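Local coordinates for eukaryotic translation initiation factor 4 gamma 2 (Homo sapiens, PDB 4IUL), which acts in translation initiation as an eIF4G family member, and its MIF4G domain binds the RNA helicase eIF4A, at residues H174-K183 with L218-M226; L189-E197 with L229-I239. One frame throughout, in Å; residues are numbered along the deposited sequence.

Contact 1 (H174-K183 with L218-M226)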
ATOM      1  N   HIS A 174      -2.634  -1.665 -10.458  1.00 29.02           N
ATOM      2  CA  HIS A 174      -2.971  -0.932 -11.685  1.00 29.21           C
ATOM      3  C   HIS A 174      -3.917   0.223 -11.342  1.00 30.03           C
ATOM      4  O   HIS A 174      -3.875   1.281 -11.969  1.00 30.51           O
ATOM      5  CB  HIS A 174      -3.634  -1.859 -12.723  1.00 25.65           C
ATOM      6  CG  HIS A 174      -2.665  -2.724 -13.471  1.00 25.10           C
ATOM      7  ND1 HIS A 174      -1.833  -2.231 -14.454  1.00 26.04           N
ATOM      8  CD2 HIS A 174      -2.354  -4.037 -13.339  1.00 24.34           C
ATOM      9  CE1 HIS A 174      -1.048  -3.201 -14.890  1.00 27.98           C
ATOM     10  NE2 HIS A 174      -1.341  -4.306 -14.228  1.00 25.37           N
ATOM     11  N   LYS A 175      -4.763   0.018 -10.340  1.00 30.39           N
ATOM     12  CA  LYS A 175      -5.714   1.046  -9.930  1.00 32.75           C
ATOM     13  C   LYS A 175      -4.981   2.239  -9.306  1.00 33.00           C
ATOM     14  O   LYS A 175      -5.422   3.380  -9.434  1.00 32.45           O
ATOM     15  CB  LYS A 175      -6.725   0.458  -8.941  1.00 33.86           C
ATOM     16  CG  LYS A 175      -8.146   0.922  -9.171  1.00 39.42           C
ATOM     17  CD  LYS A 175      -9.148   0.010  -8.480  1.00 43.58           C
ATOM     18  CE  LYS A 175      -9.141  -1.377  -9.092  1.00 44.82           C
ATOM     19  NZ  LYS A 175     -10.089  -2.299  -8.402  1.00 46.82           N
ATOM     20  N   CYS A 176      -3.866   1.969  -8.629  1.00 32.23           N
ATOM     21  CA  CYS A 176      -3.068   3.026  -8.028  1.00 31.98           C
ATOM     22  C   CYS A 176      -2.388   3.815  -9.155  1.00 33.14           C
ATOM     23  O   CYS A 176      -2.424   5.043  -9.179  1.00 34.61           O
ATOM     24  CB  CYS A 176      -1.998   2.435  -7.095  1.00 31.73           C
ATOM     25  SG  CYS A 176      -2.614   1.777  -5.514  1.00 32.39           S
ATOM     26  N   ILE A 177      -1.772   3.096 -10.088  1.00 32.14           N
ATOM     27  CA  ILE A 177      -1.081   3.716 -11.210  1.00 32.90           C
ATOM     28  C   ILE A 177      -2.015   4.604 -12.026  1.00 34.99           C
ATOM     29  O   ILE A 177      -1.640   5.699 -12.431  1.00 32.93           O
ATOM     30  CB  ILE A 177      -0.473   2.651 -12.153  1.00 31.13           C
ATOM     31  CG1 ILE A 177       0.681   1.934 -11.446  1.00 28.43           C
ATOM     32  CG2 ILE A 177      -0.006   3.306 -13.464  1.00 30.13           C
ATOM     33  CD1 ILE A 177       1.339   0.859 -12.277  1.00 26.06           C
ATOM     34  N   LYS A 178      -3.229   4.121 -12.262  1.00 37.58           N
ATOM     35  CA  LYS A 178      -4.211   4.864 -13.041  1.00 41.11           C
ATOM     36  C   LYS A 178      -4.593   6.197 -12.411  1.00 42.42           C
ATOM     37  O   LYS A 178      -4.736   7.197 -13.118  1.00 41.86           O
ATOM     38  CB  LYS A 178      -5.475   4.026 -13.251  1.00 41.94           C
ATOM     39  CG  LYS A 178      -6.540   4.743 -14.063  1.00 45.43           C
ATOM     40  CD  LYS A 178      -7.699   3.828 -14.447  1.00 46.93           C
ATOM     41  CE  LYS A 178      -8.694   4.567 -15.340  1.00 48.06           C
ATOM     42  NZ  LYS A 178      -9.841   3.708 -15.723  1.00 49.63           N
ATOM     43  N   THR A 179      -4.761   6.219 -11.092  1.00 42.49           N
ATOM     44  CA  THR A 179      -5.137   7.455 -10.419  1.00 45.11           C
ATOM     45  C   THR A 179      -3.987   8.462 -10.382  1.00 45.17           C
ATOM     46  O   THR A 179      -4.215   9.669 -10.418  1.00 44.45           O
ATOM     47  CB  THR A 179      -5.628   7.193  -8.976  1.00 46.27           C
ATOM     48  OG1 THR A 179      -4.561   6.659  -8.190  1.00 48.77           O
ATOM     49  CG2 THR A 179      -6.780   6.206  -8.981  1.00 47.91           C
ATOM     50  N   LEU A 180      -2.757   7.963 -10.320  1.00 45.54           N
ATOM     51  CA  LEU A 180      -1.593   8.841 -10.278  1.00 47.48           C
ATOM     52  C   LEU A 180      -1.296   9.524 -11.613  1.00 49.03           C
ATOM     53  O   LEU A 180      -0.788  10.645 -11.631  1.00 49.81           O
ATOM     54  CB  LEU A 180      -0.355   8.070  -9.803  1.00 46.60           C
ATOM     55  CG  LEU A 180      -0.355   7.577  -8.350  1.00 47.48           C
ATOM     56  CD1 LEU A 180       1.002   6.959  -8.021  1.00 46.49           C
ATOM     57  CD2 LEU A 180      -0.648   8.743  -7.407  1.00 46.32           C
ATOM     58  N   LEU A 181      -1.617   8.858 -12.720  1.00 49.70           N
ATOM     59  CA  LEU A 181      -1.380   9.412 -14.050  1.00 53.52           C
ATOM     60  C   LEU A 181      -2.568  10.207 -14.593  1.00 57.17           C
ATOM     61  O   LEU A 181      -2.429  10.957 -15.563  1.00 57.32           O
ATOM     62  CB  LEU A 181      -1.049   8.295 -15.043  1.00 52.72           C
ATOM     63  CG  LEU A 181       0.359   7.703 -15.050  1.00 53.11           C
ATOM     64  CD1 LEU A 181       0.399   6.494 -15.974  1.00 53.51           C
ATOM     65  CD2 LEU A 181       1.355   8.757 -15.505  1.00 53.21           C
ATOM     66  N   GLU A 182      -3.734  10.034 -13.977  1.00 60.46           N
ATOM     67  CA  GLU A 182      -4.935  10.732 -14.418  1.00 64.15           C
ATOM     68  C   GLU A 182      -4.812  12.238 -14.230  1.00 66.51           C
ATOM     69  O   GLU A 182      -4.309  12.711 -13.208  1.00 66.45           O
ATOM     70  CB  GLU A 182      -6.160  10.222 -13.658  1.00 65.35           C
ATOM     71  CG  GLU A 182      -7.451  10.945 -14.014  1.00 66.57           C
ATOM     72  CD  GLU A 182      -8.635  10.456 -13.204  1.00 67.96           C
ATOM     73  OE1 GLU A 182      -8.617  10.606 -11.962  1.00 67.96           O
ATOM     74  OE2 GLU A 182      -9.584   9.916 -13.811  1.00 69.45           O
ATOM     75  N   LYS A 183      -5.288  12.983 -15.222  1.00 69.36           N
ATOM     76  CA  LYS A 183      -5.237  14.439 -15.190  1.00 72.68           C
ATOM     77  C   LYS A 183      -6.589  15.069 -14.865  1.00 74.11           C
ATOM     78  O   LYS A 183      -7.460  15.182 -15.729  1.00 73.74           O
ATOM     79  CB  LYS A 183      -4.731  14.967 -16.535  1.00 73.45           C
ATOM     80  CG  LYS A 183      -4.775  16.480 -16.666  1.00 74.71           C
ATOM     81  CD  LYS A 183      -3.949  17.154 -15.590  1.00 74.53           C
ATOM     82  CE  LYS A 183      -4.023  18.656 -15.726  1.00 75.36           C
ATOM     83  NZ  LYS A 183      -3.216  19.323 -14.681  1.00 75.82           N
ATOM     84  N   LEU A 218      -1.590  -2.394 -21.710  1.00 41.65           N
ATOM     85  CA  LEU A 218      -1.771  -1.450 -20.610  1.00 40.58           C
ATOM     86  C   LEU A 218      -0.482  -0.712 -20.238  1.00 39.00           C
ATOM     87  O   LEU A 218      -0.470   0.512 -20.120  1.00 38.30           O
ATOM     88  CB  LEU A 218      -2.279  -2.183 -19.372  1.00 41.49           C
ATOM     89  CG  LEU A 218      -3.749  -2.118 -18.989  1.00 42.72           C
ATOM     90  CD1 LEU A 218      -3.923  -2.893 -17.684  1.00 41.29           C
ATOM     91  CD2 LEU A 218      -4.190  -0.657 -18.815  1.00 43.49           C
ATOM     92  N   MET A 219       0.596  -1.462 -20.036  1.00 36.69           N
ATOM     93  CA  MET A 219       1.872  -0.865 -19.666  1.00 37.24           C
ATOM     94  C   MET A 219       2.405   0.062 -20.755  1.00 38.11           C
ATOM     95  O   MET A 219       2.919   1.144 -20.456  1.00 38.30           O
ATOM     96  CB  MET A 219       2.899  -1.954 -19.355  1.00 35.83           C
ATOM     97  CG  MET A 219       2.537  -2.834 -18.157  1.00 35.99           C
ATOM     98  SD  MET A 219       2.523  -1.970 -16.576  1.00 32.33           S
ATOM     99  CE  MET A 219       4.211  -2.189 -16.078  1.00 32.19           C
ATOM    100  N   ASP A 220       2.295  -0.363 -22.011  1.00 38.59           N
ATOM    101  CA  ASP A 220       2.750   0.458 -23.131  1.00 40.46           C
ATOM    102  C   ASP A 220       2.031   1.795 -23.057  1.00 40.83           C
ATOM    103  O   ASP A 220       2.630   2.855 -23.256  1.00 40.78           O
ATOM    104  CB  ASP A 220       2.423  -0.205 -24.471  1.00 37.99           C
ATOM    105  CG  ASP A 220       3.506  -1.146 -24.939  1.00 40.63           C
ATOM    106  OD1 ASP A 220       4.511  -1.340 -24.212  1.00 39.87           O
ATOM    107  OD2 ASP A 220       3.348  -1.695 -26.048  1.00 42.63           O
ATOM    108  N   GLN A 221       0.739   1.727 -22.757  1.00 41.45           N
ATOM    109  CA  GLN A 221      -0.097   2.912 -22.650  1.00 42.16           C
ATOM    110  C   GLN A 221       0.394   3.841 -21.526  1.00 42.32           C
ATOM    111  O   GLN A 221       0.436   5.061 -21.699  1.00 44.07           O
ATOM    112  CB  GLN A 221      -1.539   2.481 -22.393  1.00 44.47           C
ATOM    113  CG  GLN A 221      -2.588   3.477 -22.826  1.00 47.10           C
ATOM    114  CD  GLN A 221      -3.994   2.971 -22.558  1.00 51.42           C
ATOM    115  OE1 GLN A 221      -4.286   1.783 -22.744  1.00 52.21           O
ATOM    116  NE2 GLN A 221      -4.877   3.870 -22.130  1.00 51.60           N
ATOM    117  N   TYR A 222       0.768   3.262 -20.383  1.00 40.24           N
ATOM    118  CA  TYR A 222       1.255   4.039 -19.241  1.00 37.44           C
ATOM    119  C   TYR A 222       2.533   4.805 -19.582  1.00 38.36           C
ATOM    120  O   TYR A 222       2.641   6.007 -19.330  1.00 36.28           O
ATOM    121  CB  TYR A 222       1.579   3.126 -18.054  1.00 36.66           C
ATOM    122  CG  TYR A 222       0.419   2.410 -17.390  1.00 36.39           C
ATOM    123  CD1 TYR A 222       0.630   1.199 -16.726  1.00 34.86           C
ATOM    124  CD2 TYR A 222      -0.875   2.942 -17.397  1.00 34.40           C
ATOM    125  CE1 TYR A 222      -0.407   0.529 -16.088  1.00 34.51           C
ATOM    126  CE2 TYR A 222      -1.926   2.278 -16.753  1.00 34.79           C
ATOM    127  CZ  TYR A 222      -1.681   1.068 -16.102  1.00 35.71           C
ATOM    128  OH  TYR A 222      -2.697   0.388 -15.464  1.00 36.11           O
ATOM    129  N   PHE A 223       3.511   4.095 -20.139  1.00 38.08           N
ATOM    130  CA  PHE A 223       4.785   4.711 -20.468  1.00 39.33           C
ATOM    131  C   PHE A 223       4.765   5.691 -21.642  1.00 41.54           C
ATOM    132  O   PHE A 223       5.692   6.490 -21.798  1.00 41.18           O
ATOM    133  CB  PHE A 223       5.857   3.634 -20.665  1.00 36.57           C
ATOM    134  CG  PHE A 223       6.382   3.076 -19.373  1.00 36.77           C
ATOM    135  CD1 PHE A 223       5.621   2.179 -18.620  1.00 37.09           C
ATOM    136  CD2 PHE A 223       7.614   3.494 -18.872  1.00 36.66           C
ATOM    137  CE1 PHE A 223       6.076   1.708 -17.384  1.00 35.54           C
ATOM    138  CE2 PHE A 223       8.079   3.033 -17.639  1.00 35.83           C
ATOM    139  CZ  PHE A 223       7.306   2.136 -16.891  1.00 36.63           C
ATOM    140  N   ALA A 224       3.723   5.634 -22.465  1.00 42.35           N
ATOM    141  CA  ALA A 224       3.615   6.582 -23.568  1.00 45.38           C
ATOM    142  C   ALA A 224       3.272   7.890 -22.860  1.00 46.92           C
ATOM    143  O   ALA A 224       3.923   8.922 -23.046  1.00 47.72           O
ATOM    144  CB  ALA A 224       2.491   6.182 -24.507  1.00 43.77           C
ATOM    145  N   ARG A 225       2.249   7.814 -22.020  1.00 47.69           N
ATOM    146  CA  ARG A 225       1.785   8.946 -21.239  1.00 48.23           C
ATOM    147  C   ARG A 225       2.945   9.569 -20.453  1.00 48.50           C
ATOM    148  O   ARG A 225       3.018  10.791 -20.315  1.00 49.93           O
ATOM    149  CB  ARG A 225       0.676   8.466 -20.299  1.00 49.53           C
ATOM    150  CG  ARG A 225       0.271   9.416 -19.195  1.00 52.03           C
ATOM    151  CD  ARG A 225      -0.395  10.671 -19.712  1.00 54.60           C
ATOM    152  NE  ARG A 225      -0.957  11.440 -18.603  1.00 56.17           N
ATOM    153  CZ  ARG A 225      -1.460  12.663 -18.715  1.00 56.23           C
ATOM    154  NH1 ARG A 225      -1.474  13.275 -19.893  1.00 55.74           N
ATOM    155  NH2 ARG A 225      -1.951  13.273 -17.646  1.00 55.45           N
ATOM    156  N   MET A 226       3.854   8.729 -19.959  1.00 47.20           N
ATOM    157  CA  MET A 226       5.008   9.188 -19.187  1.00 47.09           C
ATOM    158  C   MET A 226       6.041   9.930 -20.035  1.00 49.60           C
ATOM    159  O   MET A 226       6.640  10.907 -19.572  1.00 49.45           O
ATOM    160  CB  MET A 226       5.689   8.005 -18.484  1.00 44.63           C
ATOM    161  CG  MET A 226       4.968   7.505 -17.227  1.00 42.41           C
ATOM    162  SD  MET A 226       5.495   5.862 -16.663  1.00 36.32           S
ATOM    163  CE  MET A 226       7.021   6.219 -15.785  1.00 37.72           C
TER
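H174 and Y222 share a hydrogen bond, with H174 ND1 and Y222 OH 2.9 Å apart. Either could be the donor. The two rings meet rim to rim, and their planes differ by 33°. With CG anti to the carbonyl carbon (chi1 -79°), the H174 ring is carried toward helix 216-227, where ND1 meets the hydroxyl.

At the C-terminal end of helix 170-181, R225 NH2 donates to L181 O at 3.2 Å, nearly in line with the C=O bond. R225 NE adds a weak second bond to the same oxygen. The carbonyl thus takes two N-H groups from one guanidinium. R225 NH2 also lies against CB of K183, whose ammonium group bonds to V187 O.

Between these polar ends the packing is apolar. I177 CG2 sits over the centre of the Y222 ring, 3.7 Å from the centroid. L181 CD1 approaches the same ring obliquely, 4.0 Å from Y222 CD2. L181 CD2 rests on R225 CG and M226 CG. L218 CD1 lies over one face of the H174 ring, toward its rim, 4.2 Å from the centroid. An alanine in place of Y222 would probably leave H174 ND1 without this partner and open a gap beside I177 and L181.

The segments 174-181 and 218-226 run in the same general direction, 25° apart, and their axes come within 11.5 Å. Helix 193-210 lies between them in sequence and touches both, through H174 and L181 of one and M219 of the other. Near-parallel packing of helices one apart in the chain, with the intervening helix against both, is characteristic of the HEAT-repeat fold of this MIF4G domain.

Contact 2 (L189-E197 with L229-I239)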
ATOM      1  N   LEU A 189      -1.084  20.762 -14.284  1.00 79.76           N
ATOM      2  CA  LEU A 189       0.126  19.992 -14.559  1.00 78.60           C
ATOM      3  C   LEU A 189       1.309  20.387 -13.677  1.00 77.58           C
ATOM      4  O   LEU A 189       2.179  19.567 -13.385  1.00 77.52           O
ATOM      5  CB  LEU A 189       0.507  20.132 -16.040  1.00 78.39           C
ATOM      6  CG  LEU A 189       1.826  19.525 -16.537  1.00 78.41           C
ATOM      7  CD1 LEU A 189       1.919  18.063 -16.140  1.00 78.05           C
ATOM      8  CD2 LEU A 189       1.914  19.674 -18.050  1.00 77.67           C
ATOM      9  N   LYS A 190       1.333  21.644 -13.248  1.00 76.24           N
ATOM     10  CA  LYS A 190       2.411  22.142 -12.402  1.00 75.01           C
ATOM     11  C   LYS A 190       2.306  21.643 -10.956  1.00 73.21           C
ATOM     12  O   LYS A 190       3.264  21.747 -10.188  1.00 72.41           O
ATOM     13  CB  LYS A 190       2.419  23.677 -12.417  1.00 75.41           C
ATOM     14  CG  LYS A 190       1.124  24.310 -11.918  1.00 75.80           C
ATOM     15  CD  LYS A 190       1.216  25.827 -11.862  1.00 75.87           C
ATOM     16  CE  LYS A 190      -0.042  26.425 -11.254  1.00 76.72           C
ATOM     17  NZ  LYS A 190       0.042  27.902 -11.070  1.00 77.98           N
ATOM     18  N   ASP A 191       1.151  21.094 -10.590  1.00 71.46           N
ATOM     19  CA  ASP A 191       0.947  20.605  -9.230  1.00 69.98           C
ATOM     20  C   ASP A 191       0.822  19.087  -9.127  1.00 68.21           C
ATOM     21  O   ASP A 191       0.043  18.579  -8.320  1.00 67.43           O
ATOM     22  CB  ASP A 191      -0.301  21.252  -8.628  1.00 70.92           C
ATOM     23  CG  ASP A 191      -0.271  22.763  -8.716  1.00 72.09           C
ATOM     24  OD1 ASP A 191       0.742  23.364  -8.300  1.00 71.82           O
ATOM     25  OD2 ASP A 191      -1.263  23.351  -9.198  1.00 72.75           O
ATOM     26  N   MET A 192       1.595  18.366  -9.934  1.00 66.41           N
ATOM     27  CA  MET A 192       1.554  16.907  -9.916  1.00 64.89           C
ATOM     28  C   MET A 192       2.917  16.308  -9.608  1.00 63.37           C
ATOM     29  O   MET A 192       3.164  15.134  -9.873  1.00 63.18           O
ATOM     30  CB  MET A 192       1.060  16.375 -11.260  1.00 65.28           C
ATOM     31  CG  MET A 192      -0.290  16.915 -11.677  1.00 66.43           C
ATOM     32  SD  MET A 192      -1.031  15.941 -12.992  1.00 70.18           S
ATOM     33  CE  MET A 192       0.193  16.121 -14.292  1.00 68.72           C
ATOM     34  N   GLY A 193       3.798  17.122  -9.042  1.00 62.33           N
ATOM     35  CA  GLY A 193       5.130  16.657  -8.712  1.00 60.58           C
ATOM     36  C   GLY A 193       5.176  15.437  -7.812  1.00 59.54           C
ATOM     37  O   GLY A 193       5.712  14.399  -8.200  1.00 59.26           O
ATOM     38  N   GLU A 194       4.619  15.548  -6.609  1.00 58.28           N
ATOM     39  CA  GLU A 194       4.642  14.426  -5.680  1.00 58.30           C
ATOM     40  C   GLU A 194       3.772  13.256  -6.136  1.00 55.64           C
ATOM     41  O   GLU A 194       3.957  12.125  -5.692  1.00 54.09           O
ATOM     42  CB  GLU A 194       4.247  14.889  -4.273  1.00 59.91           C
ATOM     43  CG  GLU A 194       2.918  15.594  -4.182  1.00 64.97           C
ATOM     44  CD  GLU A 194       2.753  16.315  -2.859  1.00 67.54           C
ATOM     45  OE1 GLU A 194       3.527  17.267  -2.613  1.00 69.57           O
ATOM     46  OE2 GLU A 194       1.864  15.929  -2.066  1.00 68.64           O
ATOM     47  N   ASP A 195       2.830  13.525  -7.030  1.00 53.35           N
ATOM     48  CA  ASP A 195       1.983  12.464  -7.555  1.00 52.93           C
ATOM     49  C   ASP A 195       2.814  11.640  -8.541  1.00 51.94           C
ATOM     50  O   ASP A 195       2.805  10.406  -8.509  1.00 51.80           O
ATOM     51  CB  ASP A 195       0.758  13.059  -8.249  1.00 52.48           C
ATOM     52  CG  ASP A 195      -0.492  12.981  -7.390  1.00 54.64           C
ATOM     53  OD1 ASP A 195      -0.370  13.024  -6.144  1.00 54.83           O
ATOM     54  OD2 ASP A 195      -1.599  12.883  -7.961  1.00 56.09           O
ATOM     55  N   LEU A 196       3.548  12.336  -9.406  1.00 49.51           N
ATOM     56  CA  LEU A 196       4.393  11.682 -10.393  1.00 47.64           C
ATOM     57  C   LEU A 196       5.613  11.037  -9.743  1.00 46.63           C
ATOM     58  O   LEU A 196       6.123  10.032 -10.235  1.00 46.28           O
ATOM     59  CB  LEU A 196       4.832  12.686 -11.462  1.00 46.47           C
ATOM     60  CG  LEU A 196       3.757  13.017 -12.501  1.00 45.82           C
ATOM     61  CD1 LEU A 196       4.232  14.122 -13.434  1.00 46.40           C
ATOM     62  CD2 LEU A 196       3.442  11.761 -13.289  1.00 45.98           C
ATOM     63  N   GLU A 197       6.077  11.608  -8.635  1.00 45.60           N
ATOM     64  CA  GLU A 197       7.236  11.062  -7.942  1.00 45.00           C
ATOM     65  C   GLU A 197       6.863   9.726  -7.297  1.00 44.04           C
ATOM     66  O   GLU A 197       7.676   8.804  -7.239  1.00 42.92           O
ATOM     67  CB  GLU A 197       7.733  12.036  -6.868  1.00 46.87           C
ATOM     68  CG  GLU A 197       9.135  11.728  -6.359  1.00 49.07           C
ATOM     69  CD  GLU A 197       9.526  12.572  -5.155  1.00 52.43           C
ATOM     70  OE1 GLU A 197       9.146  13.763  -5.108  1.00 53.07           O
ATOM     71  OE2 GLU A 197      10.226  12.047  -4.261  1.00 53.80           O
ATOM     72  N   LEU A 229       5.461  13.687 -20.873  1.00 60.22           N
ATOM     73  CA  LEU A 229       5.390  14.531 -19.682  1.00 61.30           C
ATOM     74  C   LEU A 229       6.786  14.830 -19.143  1.00 63.16           C
ATOM     75  O   LEU A 229       6.972  15.776 -18.372  1.00 63.97           O
ATOM     76  CB  LEU A 229       4.573  13.856 -18.569  1.00 60.62           C
ATOM     77  CG  LEU A 229       3.078  13.571 -18.746  1.00 60.73           C
ATOM     78  CD1 LEU A 229       2.555  12.876 -17.497  1.00 59.18           C
ATOM     79  CD2 LEU A 229       2.314  14.862 -18.990  1.00 59.91           C
ATOM     80  N   MET A 230       7.766  14.023 -19.538  1.00 64.22           N
ATOM     81  CA  MET A 230       9.130  14.222 -19.065  1.00 65.86           C
ATOM     82  C   MET A 230       9.814  15.388 -19.760  1.00 66.85           C
ATOM     83  O   MET A 230      10.944  15.741 -19.424  1.00 66.55           O
ATOM     84  CB  MET A 230       9.960  12.950 -19.249  1.00 65.91           C
ATOM     85  CG  MET A 230       9.975  12.400 -20.653  1.00 66.98           C
ATOM     86  SD  MET A 230      11.079  10.982 -20.776  1.00 69.33           S
ATOM     87  CE  MET A 230      12.365  11.653 -21.836  1.00 70.92           C
ATOM     88  N   LEU A 231       9.128  15.981 -20.730  1.00 68.50           N
ATOM     89  CA  LEU A 231       9.665  17.122 -21.460  1.00 70.83           C
ATOM     90  C   LEU A 231       8.780  18.337 -21.224  1.00 72.50           C
ATOM     91  O   LEU A 231       8.907  19.358 -21.906  1.00 72.84           O
ATOM     92  CB  LEU A 231       9.747  16.817 -22.957  1.00 70.66           C
ATOM     93  CG  LEU A 231      11.106  16.379 -23.518  1.00 70.46           C
ATOM     94  CD1 LEU A 231      11.682  15.229 -22.708  1.00 69.77           C
ATOM     95  CD2 LEU A 231      10.930  15.978 -24.971  1.00 70.12           C
ATOM     96  N   SER A 232       7.883  18.215 -20.250  1.00 73.55           N
ATOM     97  CA  SER A 232       6.970  19.293 -19.901  1.00 74.61           C
ATOM     98  C   SER A 232       7.716  20.404 -19.173  1.00 75.31           C
ATOM     99  O   SER A 232       8.546  20.143 -18.299  1.00 75.54           O
ATOM    100  CB  SER A 232       5.846  18.764 -19.009  1.00 74.67           C
ATOM    101  OG  SER A 232       4.963  19.807 -18.640  1.00 75.38           O
ATOM    102  N   LYS A 233       7.420  21.645 -19.538  1.00 75.82           N
ATOM    103  CA  LYS A 233       8.070  22.790 -18.914  1.00 76.54           C
ATOM    104  C   LYS A 233       7.356  23.184 -17.622  1.00 75.72           C
ATOM    105  O   LYS A 233       7.798  24.076 -16.901  1.00 75.54           O
ATOM    106  CB  LYS A 233       8.087  23.976 -19.882  1.00 77.70           C
ATOM    107  CG  LYS A 233       6.711  24.425 -20.346  1.00 79.60           C
ATOM    108  CD  LYS A 233       6.802  25.679 -21.202  1.00 80.80           C
ATOM    109  CE  LYS A 233       5.424  26.226 -21.542  1.00 81.10           C
ATOM    110  NZ  LYS A 233       5.521  27.544 -22.230  1.00 82.05           N
ATOM    111  N   GLU A 234       6.255  22.499 -17.327  1.00 74.85           N
ATOM    112  CA  GLU A 234       5.478  22.782 -16.129  1.00 73.59           C
ATOM    113  C   GLU A 234       5.987  22.007 -14.915  1.00 71.94           C
ATOM    114  O   GLU A 234       5.671  22.349 -13.774  1.00 72.42           O
ATOM    115  CB  GLU A 234       4.009  22.431 -16.368  1.00 75.44           C
ATOM    116  CG  GLU A 234       3.441  22.950 -17.683  1.00 77.44           C
ATOM    117  CD  GLU A 234       3.602  24.449 -17.839  1.00 78.96           C
ATOM    118  OE1 GLU A 234       3.120  25.197 -16.961  1.00 79.78           O
ATOM    119  OE2 GLU A 234       4.209  24.878 -18.844  1.00 79.79           O
ATOM    120  N   LEU A 235       6.777  20.967 -15.163  1.00 69.03           N
ATOM    121  CA  LEU A 235       7.308  20.135 -14.088  1.00 66.47           C
ATOM    122  C   LEU A 235       8.746  20.467 -13.721  1.00 65.36           C
ATOM    123  O   LEU A 235       9.565  20.771 -14.588  1.00 65.45           O
ATOM    124  CB  LEU A 235       7.234  18.660 -14.484  1.00 66.20           C
ATOM    125  CG  LEU A 235       5.869  18.098 -14.887  1.00 65.97           C
ATOM    126  CD1 LEU A 235       6.040  16.670 -15.368  1.00 65.36           C
ATOM    127  CD2 LEU A 235       4.911  18.161 -13.707  1.00 65.90           C
ATOM    128  N   PRO A 236       9.074  20.407 -12.420  1.00 64.39           N
ATOM    129  CA  PRO A 236      10.425  20.695 -11.930  1.00 64.05           C
ATOM    130  C   PRO A 236      11.466  19.840 -12.648  1.00 63.77           C
ATOM    131  O   PRO A 236      11.121  18.873 -13.327  1.00 64.75           O
ATOM    132  CB  PRO A 236      10.323  20.360 -10.446  1.00 63.51           C
ATOM    133  CG  PRO A 236       8.928  20.764 -10.125  1.00 63.51           C
ATOM    134  CD  PRO A 236       8.146  20.203 -11.293  1.00 63.95           C
ATOM    135  N   ALA A 237      12.737  20.192 -12.493  1.00 62.66           N
ATOM    136  CA  ALA A 237      13.811  19.446 -13.137  1.00 60.84           C
ATOM    137  C   ALA A 237      13.884  18.028 -12.587  1.00 59.85           C
ATOM    138  O   ALA A 237      13.897  17.064 -13.349  1.00 59.55           O
ATOM    139  CB  ALA A 237      15.145  20.158 -12.931  1.00 60.49           C
ATOM    140  N   ARG A 238      13.929  17.912 -11.264  1.00 58.73           N
ATOM    141  CA  ARG A 238      14.005  16.614 -10.599  1.00 57.38           C
ATOM    142  C   ARG A 238      12.921  15.646 -11.055  1.00 56.01           C
ATOM    143  O   ARG A 238      13.193  14.471 -11.283  1.00 55.78           O
ATOM    144  CB  ARG A 238      13.913  16.782  -9.078  1.00 57.62           C
ATOM    145  CG  ARG A 238      13.792  15.460  -8.312  1.00 59.30           C
ATOM    146  CD  ARG A 238      13.918  15.647  -6.796  1.00 61.11           C
ATOM    147  NE  ARG A 238      12.642  15.600  -6.078  1.00 63.11           N
ATOM    148  CZ  ARG A 238      11.621  16.431  -6.282  1.00 64.68           C
ATOM    149  NH1 ARG A 238      11.705  17.391  -7.194  1.00 65.94           N
ATOM    150  NH2 ARG A 238      10.514  16.313  -5.559  1.00 64.68           N
ATOM    151  N   ILE A 239      11.694  16.143 -11.181  1.00 54.64           N
ATOM    152  CA  ILE A 239      10.570  15.309 -11.590  1.00 53.53           C
ATOM    153  C   ILE A 239      10.740  14.726 -12.989  1.00 54.81           C
ATOM    154  O   ILE A 239      10.628  13.515 -13.175  1.00 53.57           O
ATOM    155  CB  ILE A 239       9.240  16.093 -11.526  1.00 52.04           C
ATOM    156  CG1 ILE A 239       8.946  16.500 -10.079  1.00 51.29           C
ATOM    157  CG2 ILE A 239       8.102  15.249 -12.087  1.00 50.44           C
ATOM    158  CD1 ILE A 239       8.822  15.335  -9.106  1.00 48.92           C
TER
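E197 and R238 form a salt bridge, with E197 OE1 2.9 Å from R238 NH2. As a hydrogen bond it is weak, for the N-H...O angle is only 122°. The carboxylate and guanidinium planes stand 80° apart, so the two groups do not pair flat. E197 reaches the arginine with an extended chain, CG anti to the backbone N (chi1 -165°).

Beside this bridge, I239 CD1 lies 3.4 Å from G193 O and also touches E197 CB. L235 touches two leucines across the contact. Its CD1 meets L196 CD1 at 3.7 Å, and its CD2 meets L189 CD1 at 3.9 Å, both side chains crossing it at about a right angle. L189 CD2 rests on E234 CG at 3.6 Å. S232 OG accepts from E234 N in an ST turn, and L189 CD2 lies against the same oxygen. A CA-H...O contact joins K190 CA to E234 O. L229 adds looser contacts to L189 and L196.

The contact joins the loop and first turn of helix 193-210 to the loop and first turn of helix 237-251. Helix 193-210 also meets helix 141-163, where E194 and D195 touch L153.

Contacts 1 and 2 lie on the same side of the chain's centre, about 15 Å apart between centres, and their segments alternate along the chain. Both are partly buried. Contact 1 lies nearer the middle of the chain and joins helix 170-181, up to its C-terminal end, to helix 216-227. Contact 2 is further out and joins helix starts and the loops before them. Their chemistry differs too: contact 1 has an aromatic centre with a histidine-tyrosine hydrogen bond at one end, whereas contact 2 has a leucine-isoleucine patch and a salt bridge at its rim. They meet where L181 packs on L196 and K183 runs along M192, so the apolar layers adjoin.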